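Local coordinates for DegV family protein (Thermus thermophilus, PDB 2DT8), which binds fatty acids, holding a palmitic acid in a pocket, and also carries a zinc ion, its wider cellular role being unsettled, at residues Asp12-Gln15 with Asp16-Gly19; Glu41-Pro45 with Thr46-Gln50; Leu86-Gly90 with Lys91-Thr95; Ala160-Glu163 with Phe164-Arg167; Leu188-Glu192 with Gly193-Ala197. All coordinates share one frame; numbering follows the deposited sequence.

Contact 1 of 5, residues Asp12-Gln15 with Asp16-Gly19; sequences DLPQ and DLRG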
# COMPACT_ATOMS: atom_id res chain seq x y z
N ASP A 12 -4.79 2.77 -1.85
CA ASP A 12 -4.84 4.12 -1.27
C ASP A 12 -4.51 5.27 -2.22
O ASP A 12 -3.81 6.23 -1.85
CB ASP A 12 -3.90 4.19 -0.05
CG ASP A 12 -4.38 3.32 1.12
OD1 ASP A 12 -5.56 2.91 1.11
OD2 ASP A 12 -3.58 3.07 2.05
N LEU A 13 -5.03 5.20 -3.44
CA LEU A 13 -4.80 6.26 -4.43
C LEU A 13 -5.79 7.40 -4.25
O LEU A 13 -6.97 7.17 -4.02
CB LEU A 13 -4.99 5.69 -5.83
CG LEU A 13 -3.85 4.82 -6.36
CD1 LEU A 13 -4.31 4.05 -7.58
CD2 LEU A 13 -2.66 5.71 -6.67
N PRO A 14 -5.32 8.65 -4.38
CA PRO A 14 -6.22 9.80 -4.24
C PRO A 14 -7.25 9.68 -5.36
O PRO A 14 -7.01 9.08 -6.40
CB PRO A 14 -5.31 11.00 -4.47
CG PRO A 14 -3.96 10.50 -4.11
CD PRO A 14 -3.93 9.08 -4.60
N GLN A 15 -8.43 10.27 -5.06
CA GLN A 15 -9.47 10.24 -6.08
C GLN A 15 -9.14 11.02 -7.35
O GLN A 15 -9.62 10.72 -8.43
CB GLN A 15 -10.74 10.94 -5.49
CG GLN A 15 -12.00 11.00 -6.37
CD GLN A 15 -11.92 11.97 -7.56
OE1 GLN A 15 -11.33 13.07 -7.47
NE2 GLN A 15 -12.54 11.58 -8.67
N ASP A 16 -8.30 12.05 -7.14
CA ASP A 16 -7.91 12.85 -8.28
C ASP A 16 -6.93 12.27 -9.31
O ASP A 16 -6.54 12.92 -10.27
CB ASP A 16 -7.26 14.04 -7.70
CG ASP A 16 -5.99 13.70 -6.94
OD1 ASP A 16 -5.19 12.89 -7.45
OD2 ASP A 16 -5.79 14.25 -5.84
N LEU A 17 -6.57 11.00 -9.03
CA LEU A 17 -5.66 10.35 -9.94
C LEU A 17 -6.40 9.15 -10.53
O LEU A 17 -6.55 9.01 -11.74
CB LEU A 17 -4.40 9.90 -9.23
CG LEU A 17 -3.28 10.91 -8.96
CD1 LEU A 17 -2.14 10.20 -8.24
CD2 LEU A 17 -2.79 11.49 -10.28
N ARG A 18 -6.79 8.26 -9.60
CA ARG A 18 -7.56 7.11 -10.05
C ARG A 18 -8.80 7.24 -10.94
O ARG A 18 -9.02 6.48 -11.87
CB ARG A 18 -7.49 6.33 -8.79
CG ARG A 18 -8.62 6.51 -7.83
CD ARG A 18 -8.53 5.52 -6.67
NE ARG A 18 -9.77 5.38 -5.90
CZ ARG A 18 -10.92 5.97 -6.20
NH1 ARG A 18 -12.04 5.66 -5.55
NH2 ARG A 18 -10.97 6.87 -7.17
N GLY A 19 -9.57 8.30 -10.61
CA GLY A 19 -10.80 8.48 -11.35
C GLY A 19 -10.51 8.80 -12.78
O GLY A 19 -10.97 8.09 -13.68
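The carbonyl oxygen of Pro14 takes two backbone N-H groups of the next turn. Leu17 N reaches Pro14 O at 3.3 Å, and Arg18 N adds a weak bond to the same oxygen. One residue on, Gly19 N donates to Gln15 O at 3.3 Å. Pro14 sits at the N-cap of the short helix 15-18, which follows the loop after strand 3-8; its proline ring has CD 4.2 Å from Leu17 CD1, while Asp16 brings its carboxylate back beside the ring, OD1 lying 3.5 Å from Pro14 CB. Asp16 manages this because its CG stands between its own backbone N and carbonyl carbon (chi1 64°). Arg18 runs its extended aliphatic chain across Leu13 at a slant, with Arg18 CD 3.6 Å from Leu13 CB, and its guanidinium ends near the backbone of Gln15, NH2 being 3.8 Å from Gln15 CA. Leu13 and Leu17 carry the apolar side inward: both touch Leu127 of helix 120-135, and Leu17 also meets Leu256 of strand 252-259. Asp12, just upstream, is tied by its carboxylate to Trp40, Ser119 and Gly261.

Contact 2 of 5, residues Glu41-Pro45 with Thr46-Gln50; sequences EEITP and TEIFQ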
# COMPACT_ATOMS: atom_id res chain seq x y z
N GLU A 41 -14.80 5.16 1.64
CA GLU A 41 -16.12 5.74 1.39
C GLU A 41 -17.02 5.88 2.59
O GLU A 41 -17.79 6.85 2.68
CB GLU A 41 -16.87 4.89 0.36
CG GLU A 41 -16.18 4.67 -0.96
CD GLU A 41 -16.08 5.96 -1.73
OE1 GLU A 41 -17.14 6.43 -2.21
OE2 GLU A 41 -14.96 6.49 -1.87
N GLU A 42 -16.81 5.08 3.58
CA GLU A 42 -17.66 5.02 4.74
C GLU A 42 -17.03 5.02 6.11
O GLU A 42 -17.74 5.02 7.11
CB GLU A 42 -18.55 3.79 4.65
CG GLU A 42 -19.40 3.70 3.41
CD GLU A 42 -20.35 2.54 3.49
OE1 GLU A 42 -19.88 1.38 3.55
OE2 GLU A 42 -21.58 2.77 3.53
N ILE A 43 -15.68 4.99 6.16
CA ILE A 43 -14.97 5.01 7.42
C ILE A 43 -13.57 5.56 7.20
O ILE A 43 -13.07 5.56 6.08
CB ILE A 43 -14.93 3.58 8.04
CG1 ILE A 43 -14.41 3.66 9.48
CG2 ILE A 43 -14.06 2.66 7.17
CD1 ILE A 43 -14.80 2.50 10.34
N THR A 44 -13.04 6.09 8.34
CA THR A 44 -11.69 6.65 8.35
C THR A 44 -10.84 6.06 9.47
O THR A 44 -11.36 5.50 10.43
CB THR A 44 -11.71 8.17 8.61
OG1 THR A 44 -12.05 8.39 9.98
CG2 THR A 44 -12.73 8.87 7.72
N PRO A 45 -9.51 6.17 9.35
CA PRO A 45 -8.62 5.65 10.40
C PRO A 45 -8.93 6.34 11.75
O PRO A 45 -8.95 5.69 12.80
CB PRO A 45 -7.24 6.01 9.89
CG PRO A 45 -7.41 5.84 8.39
CD PRO A 45 -8.74 6.49 8.13
N THR A 46 -9.18 7.64 11.71
CA THR A 46 -9.47 8.40 12.93
C THR A 46 -10.68 7.83 13.66
O THR A 46 -10.67 7.71 14.89
CB THR A 46 -9.72 9.89 12.60
OG1 THR A 46 -8.50 10.46 12.10
CG2 THR A 46 -10.16 10.66 13.84
N GLU A 47 -11.73 7.48 12.91
CA GLU A 47 -12.93 6.93 13.52
C GLU A 47 -12.65 5.59 14.18
O GLU A 47 -13.15 5.31 15.27
CB GLU A 47 -14.04 6.77 12.48
CG GLU A 47 -14.61 8.11 12.05
CD GLU A 47 -15.54 8.00 10.85
OE1 GLU A 47 -15.19 7.31 9.87
OE2 GLU A 47 -16.61 8.63 10.89
N ILE A 48 -11.86 4.75 13.51
CA ILE A 48 -11.51 3.45 14.06
C ILE A 48 -10.75 3.59 15.38
O ILE A 48 -11.08 2.93 16.36
CB ILE A 48 -10.63 2.68 13.06
CG1 ILE A 48 -11.48 2.25 11.87
CG2 ILE A 48 -9.96 1.48 13.75
CD1 ILE A 48 -10.68 1.77 10.68
N PHE A 49 -9.75 4.47 15.40
CA PHE A 49 -8.97 4.63 16.61
C PHE A 49 -9.75 5.25 17.78
O PHE A 49 -9.47 4.99 18.94
CB PHE A 49 -7.68 5.41 16.31
CG PHE A 49 -6.86 4.79 15.21
CD1 PHE A 49 -6.77 3.40 15.10
CD2 PHE A 49 -6.20 5.58 14.27
CE1 PHE A 49 -6.03 2.81 14.07
CE2 PHE A 49 -5.46 4.98 13.24
CZ PHE A 49 -5.38 3.60 13.15
N GLN A 50 -10.72 6.09 17.38
CA GLN A 50 -11.54 6.70 18.40
C GLN A 50 -12.39 5.65 19.11
O GLN A 50 -12.64 5.71 20.31
CB GLN A 50 -12.59 7.69 17.79
CG GLN A 50 -13.60 8.22 18.80
CD GLN A 50 -14.80 8.91 18.17
OE1 GLN A 50 -15.74 9.30 18.86
NE2 GLN A 50 -14.77 9.07 16.85
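Thr44 and Glu47 cross at about a right angle and exchange bonds between backbone N-H and side chain. Glu47 N donates to Thr44 OG1 at 3.1 Å, and in return Thr44 N donates to Glu47 OE1 at 2.9 Å, OE1 accepting with the lone pair that faces away from OE2. Thr44 OG1 can serve because it stands between the backbone N and the carbonyl carbon (chi1 72°), turned toward the first turn of the helix; Glu47 has CG beside its backbone N (chi1 -71°), and from there the extended chain reaches Thr44. On the buried side Ile43 also meets Ile48 at roughly a right angle, CD1 lying 3.7 Å from Ile48 CG1, and both isoleucines continue onto Val30 and Leu32 of strand 24-32 and Ala262 of helix 262-268. Phe49 lays one ring face over the carbonyl of Pro45, whose O is 3.1 Å above the ring plane and offset toward the rim, while Phe49 CE2 lies 3.9 Å from Pro45 CB. With an alanine in place of Phe49, Pro45 CB and Pro270 are likely to lose their aromatic neighbour, opening a gap beside the first turn. Backbone bonds from Ile48 N to Thr44 O and from Phe49 N to Pro45 O start the regular helix. With Thr44 as N-cap, the reciprocal pair is a capping box at the start of helix 45-53.

Contact 3 of 5, residues Leu86-Gly90 with Lys91-Thr95; sequences LHISG and KLSGT. With PLM (palmitic acid), chain C.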
# COMPACT_ATOMS: atom_id res chain seq x y z
N LEU A 86 -3.97 -5.29 -10.28
CA LEU A 86 -2.86 -5.15 -9.34
C LEU A 86 -3.37 -5.10 -7.89
O LEU A 86 -4.26 -4.33 -7.55
CB LEU A 86 -2.07 -3.87 -9.64
CG LEU A 86 -0.97 -4.03 -10.70
CD1 LEU A 86 -1.55 -4.57 -11.98
CD2 LEU A 86 -0.29 -2.69 -10.93
N HIS A 87 -2.73 -5.96 -7.08
CA HIS A 87 -3.15 -6.00 -5.69
C HIS A 87 -2.19 -6.14 -4.46
O HIS A 87 -1.03 -6.51 -4.61
CB HIS A 87 -4.10 -7.21 -5.61
CG HIS A 87 -5.28 -6.94 -6.51
ND1 HIS A 87 -6.26 -6.06 -6.21
CD2 HIS A 87 -5.57 -7.52 -7.76
CE1 HIS A 87 -7.12 -6.10 -7.25
NE2 HIS A 87 -6.73 -6.96 -8.19
N ILE A 88 -2.76 -5.84 -3.28
CA ILE A 88 -1.92 -5.90 -2.10
C ILE A 88 -1.37 -7.32 -2.03
O ILE A 88 -1.96 -8.29 -2.50
CB ILE A 88 -2.90 -5.62 -0.95
CG1 ILE A 88 -2.20 -5.88 0.38
CG2 ILE A 88 -4.18 -6.49 -1.06
CD1 ILE A 88 -3.01 -5.35 1.59
N SER A 89 -0.21 -7.40 -1.38
CA SER A 89 0.50 -8.65 -1.14
C SER A 89 -0.38 -9.84 -0.75
O SER A 89 -1.21 -9.75 0.15
CB SER A 89 1.52 -8.43 -0.03
OG SER A 89 2.14 -9.65 0.33
N GLY A 90 -0.16 -10.96 -1.44
CA GLY A 90 -0.89 -12.17 -1.15
C GLY A 90 -0.66 -12.78 0.24
O GLY A 90 -1.39 -13.64 0.70
N LYS A 91 0.42 -12.27 0.86
CA LYS A 91 0.73 -12.76 2.19
C LYS A 91 0.09 -11.90 3.33
O LYS A 91 0.10 -12.22 4.51
CB LYS A 91 2.26 -12.66 2.50
CG LYS A 91 3.12 -13.41 1.48
CD LYS A 91 3.14 -14.89 1.81
CE LYS A 91 3.98 -15.68 0.83
NZ LYS A 91 3.45 -17.07 0.72
N LEU A 92 -0.53 -10.82 2.82
CA LEU A 92 -1.14 -9.90 3.75
C LEU A 92 -2.67 -9.98 3.63
O LEU A 92 -3.40 -9.57 4.54
CB LEU A 92 -0.73 -8.42 3.50
CG LEU A 92 0.74 -8.04 3.60
CD1 LEU A 92 0.90 -6.55 3.26
CD2 LEU A 92 1.28 -8.33 5.00
N SER A 93 -3.14 -10.52 2.51
CA SER A 93 -4.58 -10.55 2.26
C SER A 93 -5.01 -11.60 1.25
O SER A 93 -4.23 -11.97 0.37
CB SER A 93 -4.98 -9.17 1.75
OG SER A 93 -6.33 -9.09 1.35
N GLY A 94 -6.26 -12.04 1.37
CA GLY A 94 -6.79 -13.01 0.42
C GLY A 94 -7.30 -12.34 -0.85
O GLY A 94 -7.88 -13.00 -1.70
N THR A 95 -7.08 -11.04 -0.98
CA THR A 95 -7.54 -10.31 -2.16
C THR A 95 -7.05 -10.92 -3.48
O THR A 95 -7.85 -11.13 -4.39
CB THR A 95 -7.11 -8.82 -2.07
OG1 THR A 95 -7.72 -8.24 -0.91
CG2 THR A 95 -7.55 -8.04 -3.31
C1 PLM C . -7.91 -8.14 4.37
O1 PLM C . -7.67 -9.11 3.48
O2 PLM C . -8.75 -8.30 5.22
C2 PLM C . -7.10 -6.86 4.31
C3 PLM C . -5.78 -7.06 5.06
C4 PLM C . -4.97 -5.77 5.06
C5 PLM C . -3.64 -6.01 5.77
C6 PLM C . -2.76 -4.76 5.70
C7 PLM C . -1.47 -5.03 6.45
C8 PLM C . -0.50 -3.89 6.23
C9 PLM C . 0.88 -4.34 6.71
CA PLM C . 1.71 -3.13 7.08
CB PLM C . 2.37 -2.62 5.81
CC PLM C . 1.74 -1.29 5.44
CD PLM C . 2.83 -0.24 5.33
CE PLM C . 2.19 1.13 5.13
CF PLM C . 3.27 2.22 5.13
CG PLM C . 3.97 2.25 3.77
O HOH W 1 -3.92 -10.15 -1.72
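Ser89 holds the turn that follows it with both of its oxygens. Its OG, anti to the backbone N (chi1 174°), accepts from Lys91 N at 3.2 Å and is also hydrogen-bonded to Gly193 O, while Ser89 O takes Leu92 N at 3.0 Å and, weakly, Ser93 N. Ser89 CB itself rests against Leu92, 3.7 Å from its CG. In Ile88, CG1 opposite the backbone N (chi1 171°) and a second torsion also near 180° extend the branch to the lipid, CD1 lying 4.0 Å from C4 of the palmitic acid, while CG2 rests against Thr95 CB and Ser93 CB. His87 crosses Thr95 at about a right angle, with ND1 3.7 Å from Thr95 CG2; that nitrogen is bonded to Asp8, NE2 to Ser85, and the ring meets Phe69 nearly perpendicularly. Ser93 OG collects three bonds. It accepts from Thr95 N, which makes an ST turn at the start of helix 95-103, and from Thr95 OG1 at 2.8 Å. Ser93 OG also donates to palmitic acid O1 at 2.5 Å. A water lies 2.8 Å from both Ile88 O and Ser93 O and can bridge them. A valine in place of Ser93 would probably leave the lipid head without this donor and Thr95 without the acceptor for its N-H and hydroxyl. Thr95 supplies both protons that Ser93 OG accepts, consistent with the serine's own proton going to the fatty acid, whose head Thr61 also binds; the two hydroxyls probably hold the polar end while Ile88 and Leu92 offer carbon to the chain.

Contact 4 of 5, residues Ala160-Glu163 with Phe164-Arg167; sequences ATLE and FLKR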
# COMPACT_ATOMS: atom_id res chain seq x y z
N ALA A 160 2.94 3.72 16.10
CA ALA A 160 2.93 4.09 17.52
C ALA A 160 3.01 2.85 18.40
O ALA A 160 3.61 2.89 19.48
CB ALA A 160 1.65 4.87 17.85
N THR A 161 2.41 1.76 17.94
CA THR A 161 2.41 0.51 18.69
C THR A 161 2.39 -0.67 17.73
O THR A 161 1.94 -0.54 16.59
CB THR A 161 1.16 0.38 19.60
OG1 THR A 161 1.15 -0.92 20.22
CG2 THR A 161 -0.13 0.53 18.80
N LEU A 162 2.90 -1.80 18.19
CA LEU A 162 2.89 -3.00 17.36
C LEU A 162 1.62 -3.80 17.62
O LEU A 162 1.39 -4.84 17.01
CB LEU A 162 4.11 -3.88 17.69
CG LEU A 162 5.50 -3.31 17.38
CD1 LEU A 162 6.56 -4.29 17.88
CD2 LEU A 162 5.65 -3.07 15.89
N GLU A 163 0.75 -3.30 18.50
CA GLU A 163 -0.45 -4.04 18.87
C GLU A 163 -1.46 -4.33 17.76
O GLU A 163 -2.08 -5.40 17.76
CB GLU A 163 -1.16 -3.33 20.04
CG GLU A 163 -2.26 -4.16 20.73
CD GLU A 163 -1.74 -5.41 21.42
OE1 GLU A 163 -0.54 -5.48 21.76
OE2 GLU A 163 -2.56 -6.33 21.64
N PHE A 164 -1.65 -3.40 16.83
CA PHE A 164 -2.60 -3.67 15.75
C PHE A 164 -2.04 -4.70 14.78
O PHE A 164 -2.78 -5.54 14.25
CB PHE A 164 -2.96 -2.38 15.01
CG PHE A 164 -3.87 -1.47 15.81
CD1 PHE A 164 -3.41 -0.81 16.94
CD2 PHE A 164 -5.19 -1.28 15.42
CE1 PHE A 164 -4.25 0.03 17.67
CE2 PHE A 164 -6.04 -0.45 16.15
CZ PHE A 164 -5.57 0.21 17.28
N LEU A 165 -0.73 -4.66 14.56
CA LEU A 165 -0.09 -5.62 13.68
C LEU A 165 -0.19 -7.01 14.32
O LEU A 165 -0.47 -8.00 13.66
CB LEU A 165 1.36 -5.21 13.42
CG LEU A 165 1.55 -4.10 12.39
CD1 LEU A 165 2.97 -3.59 12.43
CD2 LEU A 165 1.20 -4.62 11.02
N LYS A 166 0.10 -7.01 15.63
CA LYS A 166 -0.01 -8.26 16.35
C LYS A 166 -1.39 -8.93 16.40
O LYS A 166 -1.55 -10.11 16.12
CB LYS A 166 0.45 -7.98 17.77
CG LYS A 166 0.25 -9.16 18.71
CD LYS A 166 0.66 -8.81 20.13
CE LYS A 166 0.35 -9.94 21.09
NZ LYS A 166 1.00 -9.72 22.41
N ARG A 167 -2.36 -8.13 16.72
CA ARG A 167 -3.72 -8.64 16.80
C ARG A 167 -4.37 -8.98 15.45
O ARG A 167 -5.20 -9.88 15.36
CB ARG A 167 -4.70 -7.67 17.53
CG ARG A 167 -4.38 -7.55 19.00
CD ARG A 167 -5.61 -7.14 19.77
NE ARG A 167 -5.26 -6.53 21.04
CZ ARG A 167 -6.11 -5.82 21.77
NH1 ARG A 167 -7.40 -5.80 21.46
NH2 ARG A 167 -5.66 -5.11 22.80
O HOH W 2 0.40 -2.00 15.12
O HOH W 3 0.37 -7.25 23.76
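Helix 163-168 opens with two regular i to i+4 backbone bonds, Lys166 N to Leu162 O and Arg167 N to Glu163 O, both 2.9 Å. Ahead of them Thr161 OG1 accepts from Glu163 N at 3.0 Å, a capping bond made just before the first turn, and a water links Thr161 O to Leu165 N. The methyl CG2 of Thr161 comes up to the edge of the Phe164 ring, 4.0 Å from CD1. Glu163 starts with CG anti to its backbone N (chi1 -166°) and then bends at the next bond, which brings the carboxylate forward along the helix to Arg167. There Glu163 OE2 takes Arg167 NE at 2.8 Å in a salt bridge: the oxygen lies in the guanidinium plane, at its edge, and uses the lone pair facing away from OE1, with the two flat groups turned 76° apart. The other oxygen works through water, which donates to Glu163 OE1 and accepts from Lys166 NZ. Inward, Leu162 CD2 stands 4.4 Å from Leu165 CD1, and Leu165 lies close to the bound palmitic acid. Arg167 also makes a cation-pi contact with Phe58, whose ring meets Phe164. One carboxylate thus serves two cationic side chains, Arg167 directly and Lys166 through water, and its negative charge at the helix start would probably also suit the helix dipole.

Contact 5 of 5, residues Leu188-Glu192 with Gly193-Ala197; sequences LTLKE and GRVEA. With PLM (palmitic acid), chain C.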
# COMPACT_ATOMS: atom_id res chain seq x y z
N LEU A 188 10.09 -0.30 10.36
CA LEU A 188 9.70 -1.52 9.66
C LEU A 188 9.78 -1.41 8.15
O LEU A 188 9.86 -0.32 7.59
CB LEU A 188 8.27 -1.88 10.06
CG LEU A 188 8.00 -1.97 11.57
CD1 LEU A 188 6.55 -2.38 11.80
CD2 LEU A 188 8.94 -2.98 12.21
N THR A 189 9.74 -2.56 7.49
CA THR A 189 9.77 -2.61 6.03
C THR A 189 8.98 -3.85 5.60
O THR A 189 8.28 -4.46 6.42
CB THR A 189 11.25 -2.69 5.51
OG1 THR A 189 11.28 -2.59 4.07
CG2 THR A 189 11.91 -4.00 5.93
N LEU A 190 9.04 -4.17 4.32
CA LEU A 190 8.41 -5.38 3.80
C LEU A 190 9.43 -6.06 2.91
O LEU A 190 10.17 -5.39 2.18
CB LEU A 190 7.15 -5.08 2.97
CG LEU A 190 5.86 -4.77 3.74
CD1 LEU A 190 5.79 -3.29 4.05
CD2 LEU A 190 4.65 -5.19 2.91
N LYS A 191 9.50 -7.38 2.98
CA LYS A 191 10.40 -8.15 2.12
C LYS A 191 9.55 -9.32 1.64
O LYS A 191 8.90 -9.99 2.43
CB LYS A 191 11.62 -8.65 2.89
CG LYS A 191 12.54 -7.53 3.36
CD LYS A 191 13.13 -6.76 2.17
CE LYS A 191 13.90 -5.53 2.65
NZ LYS A 191 14.55 -4.80 1.52
N GLU A 192 9.58 -9.53 0.42
CA GLU A 192 8.79 -10.59 -0.17
C GLU A 192 7.30 -10.54 0.15
O GLU A 192 6.61 -11.55 0.23
CB GLU A 192 9.41 -11.95 0.16
CG GLU A 192 10.72 -12.17 -0.56
CD GLU A 192 10.55 -12.15 -2.07
OE1 GLU A 192 9.68 -12.89 -2.58
OE2 GLU A 192 11.29 -11.40 -2.75
N GLY A 193 6.86 -9.29 0.37
CA GLY A 193 5.45 -9.11 0.65
C GLY A 193 4.98 -9.32 2.11
O GLY A 193 3.78 -9.34 2.41
N ARG A 194 5.97 -9.49 2.98
CA ARG A 194 5.75 -9.73 4.40
C ARG A 194 6.45 -8.64 5.22
O ARG A 194 7.56 -8.23 4.90
CB ARG A 194 6.31 -11.11 4.76
CG ARG A 194 6.48 -11.43 6.24
CD ARG A 194 7.20 -12.78 6.38
NE ARG A 194 7.76 -13.02 7.72
CZ ARG A 194 7.10 -13.59 8.73
NH1 ARG A 194 5.85 -13.98 8.57
NH2 ARG A 194 7.71 -13.75 9.90
N VAL A 195 5.80 -8.19 6.29
CA VAL A 195 6.40 -7.17 7.15
C VAL A 195 7.65 -7.74 7.82
O VAL A 195 7.66 -8.89 8.26
CB VAL A 195 5.39 -6.70 8.22
CG1 VAL A 195 6.08 -5.77 9.23
CG2 VAL A 195 4.23 -5.97 7.54
N GLU A 196 8.69 -6.92 7.89
CA GLU A 196 9.94 -7.33 8.53
C GLU A 196 10.50 -6.17 9.33
O GLU A 196 10.16 -5.01 9.09
CB GLU A 196 10.97 -7.77 7.48
CG GLU A 196 10.58 -8.98 6.63
CD GLU A 196 10.45 -10.28 7.42
OE1 GLU A 196 10.87 -10.33 8.59
OE2 GLU A 196 9.92 -11.26 6.84
N ALA A 197 11.36 -6.49 10.29
CA ALA A 197 11.96 -5.47 11.13
C ALA A 197 13.09 -4.78 10.37
O ALA A 197 13.80 -5.41 9.58
CB ALA A 197 12.50 -6.10 12.41
C1 PLM C . -7.91 -8.14 4.37
O1 PLM C . -7.67 -9.11 3.48
O2 PLM C . -8.75 -8.30 5.22
C2 PLM C . -7.10 -6.86 4.31
C3 PLM C . -5.78 -7.06 5.06
C4 PLM C . -4.97 -5.77 5.06
C5 PLM C . -3.64 -6.01 5.77
C6 PLM C . -2.76 -4.76 5.70
C7 PLM C . -1.47 -5.03 6.45
C8 PLM C . -0.50 -3.89 6.23
C9 PLM C . 0.88 -4.34 6.71
CA PLM C . 1.71 -3.13 7.08
CB PLM C . 2.37 -2.62 5.81
CC PLM C . 1.74 -1.29 5.44
CD PLM C . 2.83 -0.24 5.33
CE PLM C . 2.19 1.13 5.13
CF PLM C . 3.27 2.22 5.13
CG PLM C . 3.97 2.25 3.77
O HOH W 4 10.04 -11.68 4.21
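Both residues at the corner between Lys191 and Arg194 have positive phi, Glu192 at 54° and Gly193 at 83°, and the corner is a type I' turn. A beta carbon on Gly193 would collide with Glu192 O, which explains why a residue without one stands here. The turn is closed by a pair of bonds, Arg194 N to Lys191 O and Lys191 N to Arg194 O at 2.9 Å. Two residues further along, Thr189 and Glu196 repeat the exchange, with Glu196 N giving to Thr189 O at 2.9 Å. This is a two-residue beta hairpin, strands 185-191 and 194-201 running antiparallel, and its two faces differ sharply. On one, Leu190 and Val195 lie side by side, CG to CG2 4.3 Å, and both reach the lipid: Val195 CG2 is 3.8 Å from C9 of the palmitic acid, and Leu190 CD1 is 3.9 Å from the lipid chain carbon CB. Val195 gets there because CG2 is anti to its carbonyl carbon, leaving CG1 to touch Leu188 CD1. On the other face Glu196 CG lies 3.9 Å from Lys191 CB; the bend at the second torsion of Glu196 then brings OE2 to the edge of the Arg194 guanidinium, in its plane, for a salt bridge to NE at 2.9 Å whose hydrogen bond is weak. A water joins that same OE2 to Lys191 O. Thr189 OG1 is held elsewhere, by Val155 O of strand 154-158, and Glu192 OE1 by Gln116.

Overall arrangement
From the N terminus the five contacts follow in series, and none nests within or crosses another. Contact 1 turns the loop after strand 3-8 into helix 15-18, contact 2 leads from the loop after strand 35-38 into helix 45-53, and contact 3 carries strand 82-87 toward helix 95-103. Contact 4 starts helix 163-168 beyond strand 154-158, and contact 5 closes the hairpin 185-191 and 194-201. Phe49 packs on Phe164, joining contacts 2 and 4; Leu165 and Leu162 reach Leu188 of contact 5, whose Leu190 packs on Leu92 of contact 3. Contacts 3 and 5 both touch the palmitic acid, whereas contact 1 touches none of the others, its nearest atoms about 5 Å from those of contact 2.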